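Local atomic coordinates of twin-arginine translocation pathway signal protein (Burkholderia phytofirmans, PDB entry 2RJO), a protein that binds beta-D-galactopyranose and probably serves as the periplasmic solute-binding component of a sugar uptake system. Residues 105-110 against 280-285; 170-175 against 188-193; 25-30 against 36-41. All blocks are in the same frame, centred on the assembly; numbering follows the deposited sequence.

Contact 1 of 3, residues 105-110 against 280-285; sequences DYNPNY and DRRESF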
loop_
_atom_site.group_PDB
_atom_site.type_symbol
_atom_site.label_atom_id
_atom_site.label_comp_id
_atom_site.label_asym_id
_atom_site.label_seq_id
_atom_site.Cartn_x
_atom_site.Cartn_y
_atom_site.Cartn_z
ATOM N N ASP A 105 -10.191 9.305 -18.714
ATOM C CA ASP A 105 -11.466 8.942 -19.327
ATOM C C ASP A 105 -12.602 9.518 -18.466
ATOM O O ASP A 105 -13.778 9.424 -18.828
ATOM C CB ASP A 105 -11.623 7.416 -19.450
ATOM C CG ASP A 105 -10.701 6.806 -20.512
ATOM O OD1 ASP A 105 -10.492 7.436 -21.571
ATOM O OD2 ASP A 105 -10.196 5.687 -20.292
ATOM N N TYR A 106 -12.249 10.104 -17.323
ATOM C CA TYR A 106 -13.254 10.709 -16.451
ATOM C C TYR A 106 -12.851 12.123 -16.027
ATOM O O TYR A 106 -12.922 12.451 -14.839
ATOM C CB TYR A 106 -13.492 9.866 -15.186
ATOM C CG TYR A 106 -14.159 8.519 -15.394
ATOM C CD1 TYR A 106 -13.422 7.411 -15.803
ATOM C CD2 TYR A 106 -15.514 8.345 -15.139
ATOM C CE1 TYR A 106 -14.013 6.159 -15.946
ATOM C CE2 TYR A 106 -16.126 7.089 -15.281
ATOM C CZ TYR A 106 -15.362 6.000 -15.682
ATOM O OH TYR A 106 -15.928 4.745 -15.791
ATOM N N ASN A 107 -12.421 12.957 -16.978
ATOM C CA ASN A 107 -12.033 14.337 -16.649
ATOM C C ASN A 107 -13.255 15.154 -16.212
ATOM O O ASN A 107 -14.319 15.070 -16.831
ATOM C CB ASN A 107 -11.384 15.034 -17.851
ATOM C CG ASN A 107 -10.060 14.404 -18.260
ATOM O OD1 ASN A 107 -9.392 13.753 -17.457
ATOM N ND2 ASN A 107 -9.666 14.611 -19.517
ATOM N N PRO A 108 -13.122 15.965 -15.145
ATOM C CA PRO A 108 -11.948 16.186 -14.292
ATOM C C PRO A 108 -12.128 15.519 -12.916
ATOM O O PRO A 108 -11.243 15.591 -12.053
ATOM C CB PRO A 108 -11.935 17.699 -14.171
ATOM C CG PRO A 108 -13.420 17.961 -13.896
ATOM C CD PRO A 108 -14.142 17.001 -14.877
ATOM N N ASN A 109 -13.278 14.870 -12.728
ATOM C CA ASN A 109 -13.626 14.224 -11.464
ATOM C C ASN A 109 -12.651 13.151 -10.967
ATOM O O ASN A 109 -12.360 13.083 -9.779
ATOM C CB ASN A 109 -15.042 13.652 -11.563
ATOM C CG ASN A 109 -16.071 14.710 -11.955
ATOM O OD1 ASN A 109 -16.630 15.402 -11.103
ATOM N ND2 ASN A 109 -16.302 14.852 -13.252
ATOM N N TYR A 110 -12.151 12.315 -11.864
ATOM C CA TYR A 110 -11.194 11.284 -11.486
ATOM C C TYR A 110 -9.826 11.944 -11.616
ATOM O O TYR A 110 -9.194 11.866 -12.662
ATOM C CB TYR A 110 -11.289 10.099 -12.443
ATOM C CG TYR A 110 -10.551 8.859 -11.999
ATOM C CD1 TYR A 110 -9.732 8.861 -10.869
ATOM C CD2 TYR A 110 -10.674 7.677 -12.720
ATOM C CE1 TYR A 110 -9.058 7.711 -10.471
ATOM C CE2 TYR A 110 -10.012 6.534 -12.338
ATOM C CZ TYR A 110 -9.204 6.549 -11.215
ATOM O OH TYR A 110 -8.558 5.392 -10.848
ATOM N N ASP A 280 1.856 10.667 -16.792
ATOM C CA ASP A 280 2.532 10.245 -15.567
ATOM C C ASP A 280 2.169 11.066 -14.335
ATOM O O ASP A 280 2.656 10.789 -13.233
ATOM C CB ASP A 280 4.056 10.227 -15.745
ATOM C CG ASP A 280 4.594 11.514 -16.319
ATOM O OD1 ASP A 280 5.570 12.047 -15.759
ATOM O OD2 ASP A 280 4.048 11.984 -17.338
ATOM N N ARG A 281 1.316 12.070 -14.518
ATOM C CA ARG A 281 0.852 12.891 -13.405
ATOM C C ARG A 281 -0.610 12.560 -13.127
ATOM O O ARG A 281 -1.194 13.029 -12.153
ATOM C CB ARG A 281 1.033 14.377 -13.714
ATOM C CG ARG A 281 2.501 14.753 -13.743
ATOM C CD ARG A 281 2.719 16.232 -13.807
ATOM N NE ARG A 281 4.110 16.549 -13.512
ATOM C CZ ARG A 281 4.575 17.785 -13.372
ATOM N NH1 ARG A 281 3.758 18.823 -13.512
ATOM N NH2 ARG A 281 5.845 17.979 -13.051
ATOM N N ARG A 282 -1.172 11.726 -13.995
ATOM C CA ARG A 282 -2.554 11.259 -13.894
ATOM C C ARG A 282 -2.554 9.842 -13.313
ATOM O O ARG A 282 -3.374 9.516 -12.459
ATOM C CB ARG A 282 -3.204 11.275 -15.277
ATOM C CG ARG A 282 -3.916 12.579 -15.594
ATOM C CD ARG A 282 -5.214 12.647 -14.789
ATOM N NE ARG A 282 -6.078 13.710 -15.258
ATOM C CZ ARG A 282 -7.405 13.670 -15.250
ATOM N NH1 ARG A 282 -8.050 12.608 -14.798
ATOM N NH2 ARG A 282 -8.092 14.719 -15.678
ATOM N N GLU A 283 -1.638 9.014 -13.802
ATOM C CA GLU A 283 -1.451 7.641 -13.330
ATOM C C GLU A 283 0.043 7.564 -13.064
ATOM O O GLU A 283 0.840 7.445 -13.993
ATOM C CB GLU A 283 -1.836 6.622 -14.398
ATOM C CG GLU A 283 -3.326 6.465 -14.600
ATOM C CD GLU A 283 -3.676 5.241 -15.427
ATOM O OE1 GLU A 283 -2.745 4.582 -15.937
ATOM O OE2 GLU A 283 -4.883 4.942 -15.573
ATOM N N SER A 284 0.420 7.636 -11.791
ATOM C CA SER A 284 1.828 7.651 -11.422
ATOM C C SER A 284 2.357 6.496 -10.584
ATOM O O SER A 284 1.657 5.939 -9.740
ATOM C CB SER A 284 2.125 8.950 -10.661
ATOM O OG SER A 284 1.374 10.048 -11.168
ATOM N N PHE A 285 3.605 6.129 -10.844
ATOM C CA PHE A 285 4.295 5.130 -10.034
ATOM C C PHE A 285 5.109 6.117 -9.217
ATOM O O PHE A 285 5.726 7.009 -9.792
ATOM C CB PHE A 285 5.240 4.260 -10.866
ATOM C CG PHE A 285 4.695 2.902 -11.174
ATOM C CD1 PHE A 285 5.358 2.064 -12.062
ATOM C CD2 PHE A 285 3.513 2.456 -10.582
ATOM C CE1 PHE A 285 4.857 0.795 -12.361
ATOM C CE2 PHE A 285 3.003 1.193 -10.872
ATOM C CZ PHE A 285 3.674 0.363 -11.763
#
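N107 and Y110 meet a single side chain, that of R282, whose guanidinium group carries all the close approaches between residues 105-110 and 280-285. The backbones stay well apart, the nearest CA atoms being those of Y110 and R282 at 9.0 Å. Along the loop, N107 comes first. Its OD1 sits over one face of the guanidinium, with the amide plane turned 54° from the guanidinium plane. OD1 is modelled only 2.4 Å from R282 NH2, yet the N-H directions point poorly at it, so this very short approach is doubtful as a hydrogen bond. At P108, which follows a cis peptide bond, the touch is looser, with CA lying 4.4 Å from R282 NH2. Y110 then offers its backbone: its O lies obliquely to the guanidinium, 2.5 Å from R282 NH1, again at a poor angle and likewise doubtful as a hydrogen bond. The arginine chain turns at chi2 (-74°) and is extended at chi3, which carries the guanidinium to the loop. The loop itself folds back on the bond from Y110 N to Y106 O (3.1 Å). Within residues 280-285, S284 OG donates to D280 O from 46° out of the carbonyl plane, linking the turn to the start of the strand. Both segments run into one sheet: strand 110-115 lies parallel to strand 283-291, with R282 and S284 bonded through their backbones to H113. Helix 74-87 receives Y106 and Y110 on V81, and strand 317-320 flanks S284 through V317.

Contact 2 of 3, residues 170-175 against 188-193; sequences LLDFQV and QAWMTR. With SO4 (sulfate ion), chain E.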
loop_
_atom_site.group_PDB
_atom_site.type_symbol
_atom_site.label_atom_id
_atom_site.label_comp_id
_atom_site.label_asym_id
_atom_site.label_seq_id
_atom_site.Cartn_x
_atom_site.Cartn_y
_atom_site.Cartn_z
ATOM N N LEU A 170 11.150 -22.556 -3.827
ATOM C CA LEU A 170 9.910 -21.993 -3.304
ATOM C C LEU A 170 9.080 -23.120 -2.714
ATOM O O LEU A 170 8.434 -23.882 -3.443
ATOM C CB LEU A 170 9.115 -21.306 -4.414
ATOM C CG LEU A 170 7.845 -20.576 -3.972
ATOM C CD1 LEU A 170 8.199 -19.432 -3.033
ATOM C CD2 LEU A 170 7.109 -20.056 -5.194
ATOM N N LEU A 171 9.082 -23.221 -1.389
ATOM C CA LEU A 171 8.340 -24.285 -0.738
ATOM C C LEU A 171 6.825 -24.197 -0.882
ATOM O O LEU A 171 6.177 -25.216 -1.142
ATOM C CB LEU A 171 8.722 -24.362 0.737
ATOM C CG LEU A 171 10.216 -24.573 0.980
ATOM C CD1 LEU A 171 10.509 -24.580 2.478
ATOM C CD2 LEU A 171 10.658 -25.871 0.340
ATOM N N ASP A 172 6.259 -22.999 -0.721
ATOM C CA ASP A 172 4.810 -22.838 -0.823
ATOM C C ASP A 172 4.333 -21.386 -0.723
ATOM O O ASP A 172 4.758 -20.643 0.154
ATOM C CB ASP A 172 4.126 -23.662 0.269
ATOM C CG ASP A 172 2.611 -23.605 0.186
ATOM O OD1 ASP A 172 2.081 -23.673 -0.937
ATOM O OD2 ASP A 172 1.949 -23.514 1.240
ATOM N N PHE A 173 3.441 -20.988 -1.624
ATOM C CA PHE A 173 2.908 -19.629 -1.613
ATOM C C PHE A 173 1.486 -19.687 -1.093
ATOM O O PHE A 173 0.695 -20.515 -1.545
ATOM C CB PHE A 173 2.894 -19.046 -3.026
ATOM C CG PHE A 173 2.432 -17.612 -3.091
ATOM C CD1 PHE A 173 3.303 -16.572 -2.783
ATOM C CD2 PHE A 173 1.124 -17.302 -3.441
ATOM C CE1 PHE A 173 2.875 -15.235 -2.825
ATOM C CE2 PHE A 173 0.680 -15.967 -3.485
ATOM C CZ PHE A 173 1.549 -14.941 -3.178
ATOM N N GLN A 174 1.162 -18.810 -0.150
ATOM C CA GLN A 174 -0.179 -18.761 0.432
ATOM C C GLN A 174 -0.644 -17.323 0.639
ATOM O O GLN A 174 0.133 -16.450 1.020
ATOM C CB GLN A 174 -0.200 -19.489 1.771
ATOM C CG GLN A 174 -0.132 -20.998 1.666
ATOM C CD GLN A 174 -1.446 -21.616 1.234
ATOM O OE1 GLN A 174 -2.466 -21.458 1.900
ATOM N NE2 GLN A 174 -1.425 -22.332 0.119
ATOM N N VAL A 175 -1.924 -17.099 0.392
ATOM C CA VAL A 175 -2.536 -15.792 0.547
ATOM C C VAL A 175 -2.993 -15.601 1.991
ATOM O O VAL A 175 -3.654 -16.476 2.562
ATOM C CB VAL A 175 -3.742 -15.670 -0.390
ATOM C CG1 VAL A 175 -4.532 -14.408 -0.077
ATOM C CG2 VAL A 175 -3.266 -15.681 -1.833
ATOM N N GLN A 188 2.670 -21.220 11.136
ATOM C CA GLN A 188 2.735 -22.357 12.045
ATOM C C GLN A 188 2.645 -23.666 11.287
ATOM O O GLN A 188 3.478 -24.551 11.477
ATOM C CB GLN A 188 1.596 -22.300 13.064
ATOM C CG GLN A 188 1.688 -21.142 14.010
ATOM C CD GLN A 188 0.650 -21.219 15.097
ATOM O OE1 GLN A 188 -0.565 -21.189 14.830
ATOM N NE2 GLN A 188 1.113 -21.317 16.343
ATOM N N ALA A 189 1.627 -23.785 10.438
ATOM C CA ALA A 189 1.423 -24.995 9.650
ATOM C C ALA A 189 2.611 -25.264 8.729
ATOM O O ALA A 189 2.937 -26.423 8.465
ATOM C CB ALA A 189 0.145 -24.884 8.832
ATOM N N TRP A 190 3.248 -24.206 8.231
ATOM C CA TRP A 190 4.411 -24.370 7.357
ATOM C C TRP A 190 5.613 -24.918 8.116
ATOM O O TRP A 190 6.403 -25.686 7.568
ATOM C CB TRP A 190 4.840 -23.044 6.731
ATOM C CG TRP A 190 4.102 -22.647 5.488
ATOM C CD1 TRP A 190 3.473 -23.470 4.600
ATOM C CD2 TRP A 190 3.987 -21.322 4.961
ATOM N NE1 TRP A 190 2.974 -22.738 3.551
ATOM C CE2 TRP A 190 3.278 -21.416 3.746
ATOM C CE3 TRP A 190 4.421 -20.061 5.397
ATOM C CZ2 TRP A 190 2.991 -20.292 2.959
ATOM C CZ3 TRP A 190 4.134 -18.943 4.610
ATOM C CH2 TRP A 190 3.428 -19.070 3.411
HETATM N N MSE A 191 5.776 -24.490 9.365
HETATM C CA MSE A 191 6.899 -24.956 10.172
HETATM C C MSE A 191 6.718 -26.409 10.569
HETATM O O MSE A 191 7.684 -27.142 10.734
HETATM C CB MSE A 191 7.045 -24.092 11.417
HETATM C CG MSE A 191 7.739 -22.786 11.144
HETATM SE SE MSE A 191 7.688 -21.730 12.576
HETATM C CE MSE A 191 6.422 -20.548 11.991
ATOM N N THR A 192 5.466 -26.816 10.724
ATOM C CA THR A 192 5.161 -28.188 11.083
ATOM C C THR A 192 5.348 -29.062 9.848
ATOM O O THR A 192 5.817 -30.192 9.946
ATOM C CB THR A 192 3.704 -28.321 11.578
ATOM O OG1 THR A 192 3.613 -27.859 12.935
ATOM C CG2 THR A 192 3.244 -29.773 11.493
ATOM N N ARG A 193 4.994 -28.515 8.689
ATOM C CA ARG A 193 5.087 -29.237 7.430
ATOM C C ARG A 193 6.475 -29.327 6.822
ATOM O O ARG A 193 6.864 -30.392 6.347
ATOM C CB ARG A 193 4.142 -28.617 6.401
ATOM C CG ARG A 193 4.121 -29.367 5.090
ATOM C CD ARG A 193 2.929 -28.988 4.216
ATOM N NE ARG A 193 3.358 -28.540 2.895
ATOM C CZ ARG A 193 2.609 -28.609 1.801
ATOM N NH1 ARG A 193 1.383 -29.122 1.865
ATOM N NH2 ARG A 193 3.076 -28.157 0.642
HETATM S S SO4 E . -0.008 -25.801 -1.167
HETATM O O1 SO4 E . 1.242 -26.473 -0.735
HETATM O O2 SO4 E . 0.253 -24.874 -2.301
HETATM O O3 SO4 E . -0.575 -25.009 -0.042
HETATM O O4 SO4 E . -0.975 -26.856 -1.584
#
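D172 and W190 mark the closest backbone approach, 8.3 Å between CA atoms, where strand 170-175 and helix 188-193 run nearly antiparallel at 157° with their axes 10.5 Å apart. One indole spans the gap. W190 NE1 donates to D172 OD2 at 2.6 Å with an N-H...O angle of 164°, a short and nearly straight bond. The acceptor lies close to the ring plane and receives the proton on its anti lone pair, while the carboxylate stands almost perpendicular to the indole. D172 reaches the N-H because CG is anti to the backbone N (chi1 -177°), which sets the carboxylate beside the indole N-H. The benzo edge of the same indole lies along the strand: W190 CZ2 is 3.3 Å from D172 O and 3.5 Å from Q174 CG, the latter approaching obliquely. The bond and the edge packing together limit the rotation of the ring. This is the strand-to-helix half of a beta-alpha-beta crossover: helix 180-194 leads from strand 168-175 to strand 198-203, passing over strand 137-143, which lies between them in a four-stranded parallel sheet. Accordingly W190 also rests on V140 and L142 of that middle strand and on I198. A sulfate, probably from the crystallisation liquor, sits beside the indole bond. R193 NH2 gives sulfate O1 a weak hydrogen bond of 2.8 Å, the arginine chain bending at chi3 to do so, and Q174 NE2 comes within 2.8 Å of sulfate O3. D172 OD1, modelled only 3.0 Å from the sulfur, is too close for an ordinary contact, so the placing of the anion against this carboxylate is doubtful.

Contact 3 of 3, residues 25-30 against 36-41; sequences KGAQSF and LPYVPL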
loop_
_atom_site.group_PDB
_atom_site.type_symbol
_atom_site.label_atom_id
_atom_site.label_comp_id
_atom_site.label_asym_id
_atom_site.label_seq_id
_atom_site.Cartn_x
_atom_site.Cartn_y
_atom_site.Cartn_z
ATOM N N LYS A 25 -3.699 9.043 9.227
ATOM C CA LYS A 25 -3.030 10.136 9.928
ATOM C C LYS A 25 -2.669 11.234 8.946
ATOM O O LYS A 25 -2.856 12.415 9.224
ATOM C CB LYS A 25 -1.741 9.631 10.576
ATOM C CG LYS A 25 -1.649 9.789 12.084
ATOM C CD LYS A 25 -2.605 8.865 12.812
ATOM C CE LYS A 25 -2.100 8.558 14.224
ATOM N NZ LYS A 25 -0.798 7.796 14.197
ATOM N N GLY A 26 -2.119 10.832 7.803
ATOM C CA GLY A 26 -1.733 11.787 6.777
ATOM C C GLY A 26 -2.907 12.567 6.217
ATOM O O GLY A 26 -2.801 13.778 6.022
ATOM N N ALA A 27 -4.020 11.886 5.949
ATOM C CA ALA A 27 -5.213 12.545 5.415
ATOM C C ALA A 27 -5.712 13.553 6.443
ATOM O O ALA A 27 -6.023 14.703 6.130
ATOM C CB ALA A 27 -6.301 11.512 5.132
ATOM N N GLN A 28 -5.787 13.077 7.677
ATOM C CA GLN A 28 -6.219 13.844 8.834
ATOM C C GLN A 28 -5.360 15.104 8.919
ATOM O O GLN A 28 -5.866 16.207 9.106
ATOM C CB GLN A 28 -6.008 12.975 10.073
ATOM C CG GLN A 28 -6.858 13.271 11.277
ATOM C CD GLN A 28 -6.585 12.276 12.399
ATOM O OE1 GLN A 28 -5.496 12.260 12.981
ATOM N NE2 GLN A 28 -7.565 11.425 12.693
ATOM N N SER A 29 -4.049 14.927 8.765
ATOM C CA SER A 29 -3.113 16.044 8.825
ATOM C C SER A 29 -3.284 17.029 7.674
ATOM O O SER A 29 -3.071 18.228 7.849
ATOM C CB SER A 29 -1.674 15.530 8.855
ATOM O OG SER A 29 -0.747 16.595 8.751
ATOM N N PHE A 30 -3.664 16.543 6.497
ATOM C CA PHE A 30 -3.852 17.454 5.384
ATOM C C PHE A 30 -5.129 18.265 5.553
ATOM O O PHE A 30 -5.152 19.459 5.278
ATOM C CB PHE A 30 -3.932 16.708 4.061
ATOM C CG PHE A 30 -4.307 17.597 2.918
ATOM C CD1 PHE A 30 -3.387 18.505 2.402
ATOM C CD2 PHE A 30 -5.605 17.601 2.424
ATOM C CE1 PHE A 30 -3.757 19.410 1.408
ATOM C CE2 PHE A 30 -5.987 18.502 1.431
ATOM C CZ PHE A 30 -5.067 19.408 0.921
ATOM N N LEU A 36 -10.407 22.014 6.585
ATOM C CA LEU A 36 -11.647 21.437 6.064
ATOM C C LEU A 36 -12.050 20.205 6.873
ATOM O O LEU A 36 -11.201 19.474 7.381
ATOM C CB LEU A 36 -11.497 21.056 4.583
ATOM C CG LEU A 36 -11.208 22.182 3.589
ATOM C CD1 LEU A 36 -10.841 21.593 2.250
ATOM C CD2 LEU A 36 -12.409 23.084 3.452
ATOM N N PRO A 37 -13.359 19.971 7.023
ATOM C CA PRO A 37 -13.814 18.807 7.784
ATOM C C PRO A 37 -13.290 17.517 7.160
ATOM O O PRO A 37 -13.212 17.389 5.934
ATOM C CB PRO A 37 -15.339 18.930 7.730
ATOM C CG PRO A 37 -15.581 19.660 6.442
ATOM C CD PRO A 37 -14.500 20.713 6.460
ATOM N N TYR A 38 -12.934 16.571 8.020
ATOM C CA TYR A 38 -12.389 15.294 7.594
ATOM C C TYR A 38 -13.290 14.126 7.982
ATOM O O TYR A 38 -13.852 14.120 9.071
ATOM C CB TYR A 38 -11.013 15.088 8.220
ATOM C CG TYR A 38 -10.436 13.745 7.907
ATOM C CD1 TYR A 38 -10.180 13.377 6.594
ATOM C CD2 TYR A 38 -10.159 12.831 8.921
ATOM C CE1 TYR A 38 -9.659 12.134 6.286
ATOM C CE2 TYR A 38 -9.633 11.570 8.627
ATOM C CZ TYR A 38 -9.386 11.234 7.302
ATOM O OH TYR A 38 -8.860 10.002 6.989
ATOM N N VAL A 39 -13.401 13.137 7.095
ATOM C CA VAL A 39 -14.237 11.965 7.337
ATOM C C VAL A 39 -13.529 10.674 6.958
ATOM O O VAL A 39 -13.316 10.394 5.781
ATOM C CB VAL A 39 -15.545 12.041 6.538
ATOM C CG1 VAL A 39 -16.422 10.840 6.859
ATOM C CG2 VAL A 39 -16.266 13.318 6.868
ATOM N N PRO A 40 -13.135 9.876 7.959
ATOM C CA PRO A 40 -12.455 8.629 7.616
ATOM C C PRO A 40 -13.487 7.535 7.390
ATOM O O PRO A 40 -14.493 7.486 8.083
ATOM C CB PRO A 40 -11.579 8.378 8.838
ATOM C CG PRO A 40 -12.447 8.860 9.955
ATOM C CD PRO A 40 -13.073 10.134 9.409
ATOM N N LEU A 41 -13.257 6.678 6.404
ATOM C CA LEU A 41 -14.184 5.590 6.132
ATOM C C LEU A 41 -13.417 4.271 6.111
ATOM O O LEU A 41 -12.404 4.151 5.423
ATOM C CB LEU A 41 -14.902 5.822 4.795
ATOM C CG LEU A 41 -15.763 7.097 4.678
ATOM C CD1 LEU A 41 -16.399 7.148 3.298
ATOM C CD2 LEU A 41 -16.843 7.128 5.747
#
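Y38 lays its ring against A27 and Q28, joining helix 18-34 to strand 38-42 within the first beta-alpha-beta unit of the chain, whose opening strand is 7-12. The clearest interaction is a CH-pi contact. Q28 CA stands 4.1 Å from the centroid of the Y38 ring and 13° off its normal, so the helix backbone rather than a side-chain tip covers the face. With CG anti to the backbone N (chi1 176°) the ring is carried out to the helix, and chi2 near 61° turns its face to Q28. Apolar packing adds to this. A27 CB approaches Y38 CE1 at 3.6 Å, and Q28 CG lies 4.1 Å from Y38 CD2, the extended glutamine chain crossing the tyrosine at about a right angle. The ring is also backed by its own strand, with P40 N above the opposite face. No hydrogen bond links the two segments; the phenol instead has a weak one with N24 ND2, a helix turn earlier. Nearby, F30 touches L261 and S262 of helix 253-268 and meets W310 edge-to-face. At the hydroxyl end of the ring, A27 CB comes within 3.5 Å of Y38 OH.

In the fold
From the N terminus, contact 3 closes first: a short loop brings strand 38-42 back along helix 18-34, at one border of the mixed sheet. The chain continues through that sheet to residues 105-110, where contact 1 opens. It closes only at 280-285, after the chain has built the four-stranded parallel sheet. Contact 2, joining 170-175 to 188-193, is nested inside that long loop, whereas contact 3 precedes both; none cross. Contacts 1 and 3 reach the same sheet, their centres 22 Å apart, while contact 2 lies across the chain's centre, its centre about 40 Å from that of contact 1 and 39 Å from that of contact 3. Two separate sheets are consistent with the two-lobed fold of periplasmic binding proteins.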